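Local coordinates for hydratase ChsH1 (Mycobacterium tuberculosis C, PDB 4WNB), which forms the hydratase together with a second, different protein chain and binds a steroid-CoA thioester, consistent with a MaoC-like enoyl-CoA hydratase step in cholesterol side-chain breakdown, at residues 50-55 against 76-81; 86-91 against 112-117. All coordinates share one frame; numbering follows the deposited sequence. Where two conformers were deposited one is given.

Contact 1 (50-55 against 76-81); sequences VNILTD and IGLRLG
L78 and L80 of strand 72-80 lean on I52 and D55 in the first turn of helix 52-67, in the way a hot-dog fold wraps its antiparallel sheet round a long central helix. Being two residues apart on one strand, the leucines both turn toward the helix, while R79 between them faces the other way. I52 and L80 meet at about a right angle: I52 CD1 lies 3.7 Å from L80 CD1, a wholly apolar touch between branched chains that suits a pocket wall. Both residues, with G81, contact the bound 3-oxo-4-pregnene-20-carboxyl-CoA. L78 reaches with its CD1 to 4.2 Å from I52 O and 4.3 Å from I52 CG2. Its CG is anti to the carbonyl carbon (chi1 -58°), which carries that methyl over the start of the helix, where T56 and V59 also pack against L78. D55 turns its carboxylate to H117, so a buried acid has a polar partner, and its OD2 comes no closer than 4.4 Å to L80 CD2. N51, an apt N-cap, fixes where the helix begins: its OD1 accepts T54 N at 3.0 Å, with the donor 47° out of the carbonyl plane. D55 CB and L78 CD1, 3.9 Å apart, close the apolar seam.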
ATOM      1  N   VAL B  50       6.517   1.456 -13.845  1.00 14.90           N
ATOM      2  CA  VAL B  50       7.147   0.772 -12.713  1.00 14.82           C
ATOM      3  C   VAL B  50       8.281   1.610 -12.095  1.00 14.58           C
ATOM      4  O   VAL B  50       9.089   2.198 -12.828  1.00 15.80           O
ATOM      5  CB  VAL B  50       7.683  -0.612 -13.168  1.00 19.91           C
ATOM      6  CG1 VAL B  50       8.429  -1.305 -12.067  1.00 18.85           C
ATOM      7  CG2 VAL B  50       6.521  -1.472 -13.680  1.00 18.69           C
ATOM      8  N   ASN B  51       8.355   1.647 -10.764  1.00 14.16           N
ATOM      9  CA  ASN B  51       9.351   2.473 -10.087  1.00 17.27           C
ATOM     10  C   ASN B  51      10.693   1.746  -9.934  1.00 24.20           C
ATOM     11  O   ASN B  51      10.811   0.556 -10.210  1.00 15.78           O
ATOM     12  CB  ASN B  51       8.814   2.971  -8.721  1.00 14.13           C
ATOM     13  CG  ASN B  51       8.900   1.933  -7.605  1.00 16.35           C
ATOM     14  OD1 ASN B  51       8.849   0.739  -7.844  1.00 17.43           O
ATOM     15  ND2 ASN B  51       9.016   2.408  -6.359  1.00 17.48           N
ATOM     16  N   ILE B  52      11.713   2.478  -9.520  1.00 15.97           N
ATOM     17  CA  ILE B  52      13.060   1.945  -9.516  1.00 15.57           C
ATOM     18  C   ILE B  52      13.237   0.895  -8.398  1.00 16.40           C
ATOM     19  O   ILE B  52      13.958  -0.094  -8.582  1.00 18.66           O
ATOM     20  CB  ILE B  52      14.083   3.104  -9.388  1.00 16.56           C
ATOM     21  CG1 ILE B  52      14.013   3.994 -10.643  1.00 22.23           C
ATOM     22  CG2 ILE B  52      15.510   2.579  -9.165  1.00 22.90           C
ATOM     23  CD1 ILE B  52      14.617   5.418 -10.462  1.00 21.93           C
ATOM     24  N   LEU B  53      12.558   1.087  -7.263  1.00 15.62           N
ATOM     25  CA  LEU B  53      12.681   0.131  -6.155  0.58 18.07           C
ATOM     26  C   LEU B  53      12.081  -1.218  -6.522  1.00 17.31           C
ATOM     27  O   LEU B  53      12.539  -2.251  -6.046  1.00 16.72           O
ATOM     28  CB  LEU B  53      12.034   0.669  -4.882  0.58 14.01           C
ATOM     29  CG  LEU B  53      12.997   1.428  -3.966  0.58 14.80           C
ATOM     30  CD1 LEU B  53      12.319   1.994  -2.714  0.58 15.63           C
ATOM     31  CD2 LEU B  53      14.182   0.523  -3.593  0.58 19.33           C
ATOM     32  N   THR B  54      11.063  -1.208  -7.371  1.00 15.53           N
ATOM     33  CA  THR B  54      10.494  -2.458  -7.852  1.00 16.41           C
ATOM     34  C   THR B  54      11.476  -3.119  -8.825  1.00 18.63           C
ATOM     35  O   THR B  54      11.653  -4.347  -8.802  1.00 18.86           O
ATOM     36  CB  THR B  54       9.127  -2.219  -8.519  1.00 15.89           C
ATOM     37  OG1 THR B  54       8.211  -1.698  -7.543  1.00 14.81           O
ATOM     38  CG2 THR B  54       8.556  -3.489  -9.135  1.00 16.97           C
ATOM     39  N   ASP B  55      12.122  -2.322  -9.674  1.00 18.33           N
ATOM     40  CA  ASP B  55      13.190  -2.867 -10.528  1.00 22.73           C
ATOM     41  C   ASP B  55      14.221  -3.621  -9.696  1.00 21.90           C
ATOM     42  O   ASP B  55      14.610  -4.739 -10.030  1.00 22.64           O
ATOM     43  CB  ASP B  55      13.931  -1.770 -11.325  1.00 25.81           C
ATOM     44  CG  ASP B  55      13.155  -1.267 -12.542  1.00 32.32           C
ATOM     45  OD1 ASP B  55      12.295  -2.000 -13.073  1.00 24.83           O
ATOM     46  OD2 ASP B  55      13.436  -0.127 -12.980  1.00 33.40           O
ATOM     47  N   ILE B  76      23.470  -5.036  -5.919  1.00 25.80           N
ATOM     48  CA  ILE B  76      22.649  -4.915  -7.120  1.00 25.22           C
ATOM     49  C   ILE B  76      22.883  -3.553  -7.765  1.00 25.00           C
ATOM     50  O   ILE B  76      22.607  -2.513  -7.165  1.00 24.91           O
ATOM     51  CB  ILE B  76      21.147  -5.085  -6.815  1.00 27.49           C
ATOM     52  CG1 ILE B  76      20.873  -6.482  -6.230  1.00 25.48           C
ATOM     53  CG2 ILE B  76      20.313  -4.837  -8.070  1.00 29.23           C
ATOM     54  CD1 ILE B  76      19.394  -6.713  -5.862  1.00 23.66           C
ATOM     55  N   GLY B  77      23.413  -3.568  -8.984  1.00 28.18           N
ATOM     56  CA  GLY B  77      23.695  -2.347  -9.715  1.00 33.03           C
ATOM     57  C   GLY B  77      22.799  -2.207 -10.929  1.00 34.77           C
ATOM     58  O   GLY B  77      22.749  -3.094 -11.780  1.00 40.06           O
ATOM     59  N   LEU B  78      22.091  -1.089 -11.008  1.00 24.99           N
ATOM     60  CA  LEU B  78      21.137  -0.856 -12.082  1.00 24.82           C
ATOM     61  C   LEU B  78      21.588   0.269 -12.990  1.00 31.52           C
ATOM     62  O   LEU B  78      21.976   1.340 -12.512  1.00 29.03           O
ATOM     63  CB  LEU B  78      19.758  -0.508 -11.527  1.00 31.65           C
ATOM     64  CG  LEU B  78      19.047  -1.481 -10.592  1.00 28.17           C
ATOM     65  CD1 LEU B  78      17.642  -0.965 -10.360  1.00 26.47           C
ATOM     66  CD2 LEU B  78      19.037  -2.896 -11.175  1.00 34.36           C
ATOM     67  N   ARG B  79      21.543   0.023 -14.297  1.00 30.21           N
ATOM     68  CA  ARG B  79      21.590   1.107 -15.269  1.00 31.74           C
ATOM     69  C   ARG B  79      20.199   1.238 -15.857  1.00 27.03           C
ATOM     70  O   ARG B  79      19.679   0.286 -16.437  1.00 30.67           O
ATOM     71  CB  ARG B  79      22.623   0.856 -16.372  1.00 36.65           C
ATOM     72  CG  ARG B  79      22.717   2.026 -17.346  1.00 44.24           C
ATOM     73  CD  ARG B  79      23.975   1.978 -18.209  1.00 50.91           C
ATOM     74  NE  ARG B  79      23.854   1.061 -19.341  1.00 56.56           N
ATOM     75  CZ  ARG B  79      24.346  -0.177 -19.365  1.00 59.71           C
ATOM     76  NH1 ARG B  79      24.991  -0.662 -18.311  1.00 59.23           N
ATOM     77  NH2 ARG B  79      24.192  -0.934 -20.442  1.00 60.89           N
ATOM     78  N   LEU B  80      19.596   2.409 -15.694  1.00 29.80           N
ATOM     79  CA  LEU B  80      18.187   2.591 -16.022  1.00 30.71           C
ATOM     80  C   LEU B  80      17.953   2.888 -17.501  1.00 33.71           C
ATOM     81  O   LEU B  80      18.659   3.698 -18.106  1.00 38.36           O
ATOM     82  CB  LEU B  80      17.588   3.709 -15.167  1.00 30.22           C
ATOM     83  CG  LEU B  80      17.784   3.529 -13.660  1.00 32.59           C
ATOM     84  CD1 LEU B  80      17.225   4.721 -12.925  1.00 33.33           C
ATOM     85  CD2 LEU B  80      17.109   2.246 -13.175  1.00 32.05           C
ATOM     86  N   GLY B  81      16.950   2.229 -18.077  1.00 26.41           N
ATOM     87  CA  GLY B  81      16.655   2.386 -19.491  1.00 27.02           C
ATOM     88  C   GLY B  81      15.264   2.920 -19.795  1.00 31.59           C
ATOM     89  O   GLY B  81      14.764   3.837 -19.123  1.00 29.14           O
TER

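Contact 2 (86-91 against 112-117); sequences AYDTVT and NTLGDH
D88 thrusts its carboxylate at the turn formed by N112 to G115, and the dense part of the contact is built round it. T113 N gives OD1 of D88 a nearly straight bond of 3.2 Å (165° at the hydrogen) on the syn side, while T89 N, 2.7 Å from the same OD1 of D88, comes in on the anti side. The hydroxyl of T113 completes the grip, its OG1 donating to D88 OD2 at 2.7 Å from above the carboxylate plane. Two oxygens and a short stem make aspartate well fitted to hold both the backbone and the side chain of one threonine. CG of D88 stands anti to the backbone N (chi1 -156°), which extends the acid across to the turn and lays it, stacked, on the amide of N112 with the two planes 23° apart; N112 ND2 is hydrogen-bonded to P83 O, which holds that amide in place. Next to it T89 O receives a CA-H contact from N112 CA at 3.3 Å, and V90 CG2 packs 3.7 Å from N112 CB. V90 then reaches H117 more distantly, and W84 also lies against V90 and H117. The outer side is loose by comparison: L114 is exposed and merely brushes D88. N112 N to G115 O (2.8 Å) and G115 N to N112 O (3.1 Å) close the chain reversal, where glycine suits a positive phi at which a CB would strike L114 O: a two-residue beta hairpin with a type I turn joining strands 103-112 and 115-125.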
ATOM      1  N   ALA B  86       2.375   0.758 -18.131  1.00 22.13           N
ATOM      2  CA  ALA B  86       1.226  -0.124 -18.010  1.00 20.86           C
ATOM      3  C   ALA B  86       1.010  -0.896 -19.307  1.00 22.82           C
ATOM      4  O   ALA B  86       1.135  -0.341 -20.413  1.00 27.11           O
ATOM      5  CB  ALA B  86      -0.017   0.662 -17.646  1.00 20.64           C
ATOM      6  N   TYR B  87       0.745  -2.188 -19.127  1.00 22.50           N
ATOM      7  CA  TYR B  87       0.387  -3.141 -20.171  1.00 25.38           C
ATOM      8  C   TYR B  87       1.556  -3.568 -21.039  1.00 33.44           C
ATOM      9  O   TYR B  87       1.361  -4.296 -22.008  1.00 35.47           O
ATOM     10  CB  TYR B  87      -0.718  -2.582 -21.062  1.00 22.58           C
ATOM     11  CG  TYR B  87      -1.944  -2.170 -20.300  1.00 24.48           C
ATOM     12  CD1 TYR B  87      -2.758  -3.117 -19.684  1.00 26.87           C
ATOM     13  CD2 TYR B  87      -2.288  -0.834 -20.191  1.00 23.69           C
ATOM     14  CE1 TYR B  87      -3.884  -2.737 -18.986  1.00 21.53           C
ATOM     15  CE2 TYR B  87      -3.403  -0.445 -19.491  1.00 22.52           C
ATOM     16  CZ  TYR B  87      -4.206  -1.405 -18.903  1.00 21.41           C
ATOM     17  OH  TYR B  87      -5.321  -1.011 -18.218  1.00 24.77           O
ATOM     18  N   ASP B  88       2.764  -3.116 -20.712  1.00 29.93           N
ATOM     19  CA  ASP B  88       3.936  -3.632 -21.403  1.00 31.37           C
ATOM     20  C   ASP B  88       4.437  -4.820 -20.587  1.00 29.48           C
ATOM     21  O   ASP B  88       4.144  -4.943 -19.390  1.00 26.25           O
ATOM     22  CB  ASP B  88       5.014  -2.551 -21.579  1.00 25.84           C
ATOM     23  CG  ASP B  88       5.943  -2.829 -22.749  1.00 35.63           C
ATOM     24  OD1 ASP B  88       6.063  -4.002 -23.170  1.00 36.16           O
ATOM     25  OD2 ASP B  88       6.559  -1.867 -23.241  1.00 32.87           O
ATOM     26  N   THR B  89       5.136  -5.724 -21.254  1.00 32.63           N
ATOM     27  CA  THR B  89       5.672  -6.931 -20.638  1.00 33.34           C
ATOM     28  C   THR B  89       7.188  -6.863 -20.630  1.00 41.05           C
ATOM     29  O   THR B  89       7.811  -6.689 -21.681  1.00 37.19           O
ATOM     30  CB  THR B  89       5.232  -8.210 -21.392  1.00 34.38           C
ATOM     31  OG1 THR B  89       3.815  -8.384 -21.250  1.00 34.07           O
ATOM     32  CG2 THR B  89       5.932  -9.427 -20.843  1.00 31.72           C
ATOM     33  N   VAL B  90       7.791  -6.995 -19.456  1.00 30.42           N
ATOM     34  CA  VAL B  90       9.241  -7.069 -19.409  1.00 31.72           C
ATOM     35  C   VAL B  90       9.708  -8.516 -19.332  1.00 36.10           C
ATOM     36  O   VAL B  90       9.237  -9.309 -18.520  1.00 37.19           O
ATOM     37  CB  VAL B  90       9.817  -6.259 -18.240  1.00 29.47           C
ATOM     38  CG1 VAL B  90      11.244  -6.716 -17.904  1.00 30.60           C
ATOM     39  CG2 VAL B  90       9.810  -4.800 -18.601  1.00 29.46           C
ATOM     40  N   THR B  91      10.633  -8.859 -20.215  1.00 36.64           N
ATOM     41  CA  THR B  91      11.257 -10.166 -20.187  1.00 41.07           C
ATOM     42  C   THR B  91      12.643 -10.067 -19.561  1.00 41.97           C
ATOM     43  O   THR B  91      13.495  -9.324 -20.050  1.00 41.09           O
ATOM     44  CB  THR B  91      11.369 -10.759 -21.605  1.00 45.10           C
ATOM     45  OG1 THR B  91      10.076 -10.764 -22.221  1.00 44.18           O
ATOM     46  CG2 THR B  91      11.910 -12.167 -21.547  1.00 42.17           C
ATOM     47  N   ASN B 112      11.496  -4.808 -22.738  1.00 31.43           N
ATOM     48  CA  ASN B 112      10.086  -4.743 -23.109  1.00 39.76           C
ATOM     49  C   ASN B 112       9.953  -4.249 -24.550  1.00 40.62           C
ATOM     50  O   ASN B 112      10.939  -4.258 -25.298  1.00 40.91           O
ATOM     51  CB  ASN B 112       9.284  -3.870 -22.120  1.00 31.47           C
ATOM     52  CG  ASN B 112       9.757  -2.415 -22.058  1.00 34.49           C
ATOM     53  OD1 ASN B 112      10.265  -1.856 -23.026  1.00 38.68           O
ATOM     54  ND2 ASN B 112       9.566  -1.795 -20.901  1.00 27.42           N
ATOM     55  N   THR B 113       8.760  -3.813 -24.943  1.00 41.55           N
ATOM     56  CA  THR B 113       8.538  -3.412 -26.330  1.00 44.31           C
ATOM     57  C   THR B 113       9.357  -2.179 -26.702  1.00 47.51           C
ATOM     58  O   THR B 113       9.819  -2.053 -27.841  1.00 44.84           O
ATOM     59  CB  THR B 113       7.050  -3.127 -26.623  1.00 44.52           C
ATOM     60  OG1 THR B 113       6.629  -1.955 -25.909  1.00 48.66           O
ATOM     61  CG2 THR B 113       6.187  -4.314 -26.231  1.00 37.93           C
ATOM     62  N   LEU B 114       9.545  -1.281 -25.740  1.00 42.10           N
ATOM     63  CA  LEU B 114      10.305  -0.054 -25.970  1.00 42.99           C
ATOM     64  C   LEU B 114      11.817  -0.286 -26.031  1.00 42.93           C
ATOM     65  O   LEU B 114      12.571   0.612 -26.413  1.00 45.75           O
ATOM     66  CB  LEU B 114       9.984   0.970 -24.879  1.00 40.09           C
ATOM     67  CG  LEU B 114       8.629   1.670 -24.946  1.00 39.28           C
ATOM     68  CD1 LEU B 114       8.461   2.634 -23.772  1.00 37.95           C
ATOM     69  CD2 LEU B 114       8.477   2.395 -26.276  1.00 43.16           C
ATOM     70  N   GLY B 115      12.257  -1.485 -25.654  1.00 46.15           N
ATOM     71  CA  GLY B 115      13.671  -1.832 -25.678  1.00 47.20           C
ATOM     72  C   GLY B 115      14.214  -2.335 -24.346  1.00 44.15           C
ATOM     73  O   GLY B 115      13.545  -3.090 -23.636  1.00 43.25           O
ATOM     74  N   ASP B 116      15.437  -1.924 -24.008  1.00 39.09           N
ATOM     75  CA  ASP B 116      16.062  -2.329 -22.749  1.00 35.61           C
ATOM     76  C   ASP B 116      15.591  -1.456 -21.589  1.00 31.92           C
ATOM     77  O   ASP B 116      15.937  -0.279 -21.500  1.00 31.85           O
ATOM     78  CB  ASP B 116      17.586  -2.268 -22.849  1.00 42.99           C
ATOM     79  CG  ASP B 116      18.162  -3.322 -23.776  1.00 47.85           C
ATOM     80  OD1 ASP B 116      17.412  -4.201 -24.252  1.00 51.00           O
ATOM     81  OD2 ASP B 116      19.382  -3.274 -24.016  1.00 49.45           O
ATOM     82  N   HIS B 117      14.788  -2.040 -20.705  1.00 32.92           N
ATOM     83  CA  HIS B 117      14.189  -1.294 -19.603  1.00 28.91           C
ATOM     84  C   HIS B 117      15.170  -1.104 -18.454  1.00 28.64           C
ATOM     85  O   HIS B 117      15.179  -0.065 -17.789  1.00 27.91           O
ATOM     86  CB  HIS B 117      12.930  -2.010 -19.105  1.00 27.83           C
ATOM     87  CG  HIS B 117      12.498  -1.589 -17.737  1.00 26.39           C
ATOM     88  ND1 HIS B 117      12.099  -0.303 -17.446  1.00 25.65           N
ATOM     89  CD2 HIS B 117      12.414  -2.282 -16.578  1.00 25.77           C
ATOM     90  CE1 HIS B 117      11.781  -0.222 -16.164  1.00 25.98           C
ATOM     91  NE2 HIS B 117      11.957  -1.412 -15.618  1.00 26.96           N
TER

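How the contacts relate
Contact 1 closes before contact 2 opens along the chain, and their centres lie 13 Å apart. Both reach one antiparallel sheet: contact 1 sets strand 72-80 against helix 52-67, whereas contact 2 lies at the end of strands 89-100, 103-112 and 115-125. Strand 72-80 is the edge of the sheet within this chain, and a strand of the partner protein continues it. Strands 72-80 and 115-125 are neighbours, and there the contacts meet directly. G81 N approaches H117 O at 2.9 Å, and D55 OD1 lies 2.6 Å from H117 NE2, both probable hydrogen bonds. H117 thus ties the central helix to the hairpin end of the sheet, beside the steroid-CoA pocket.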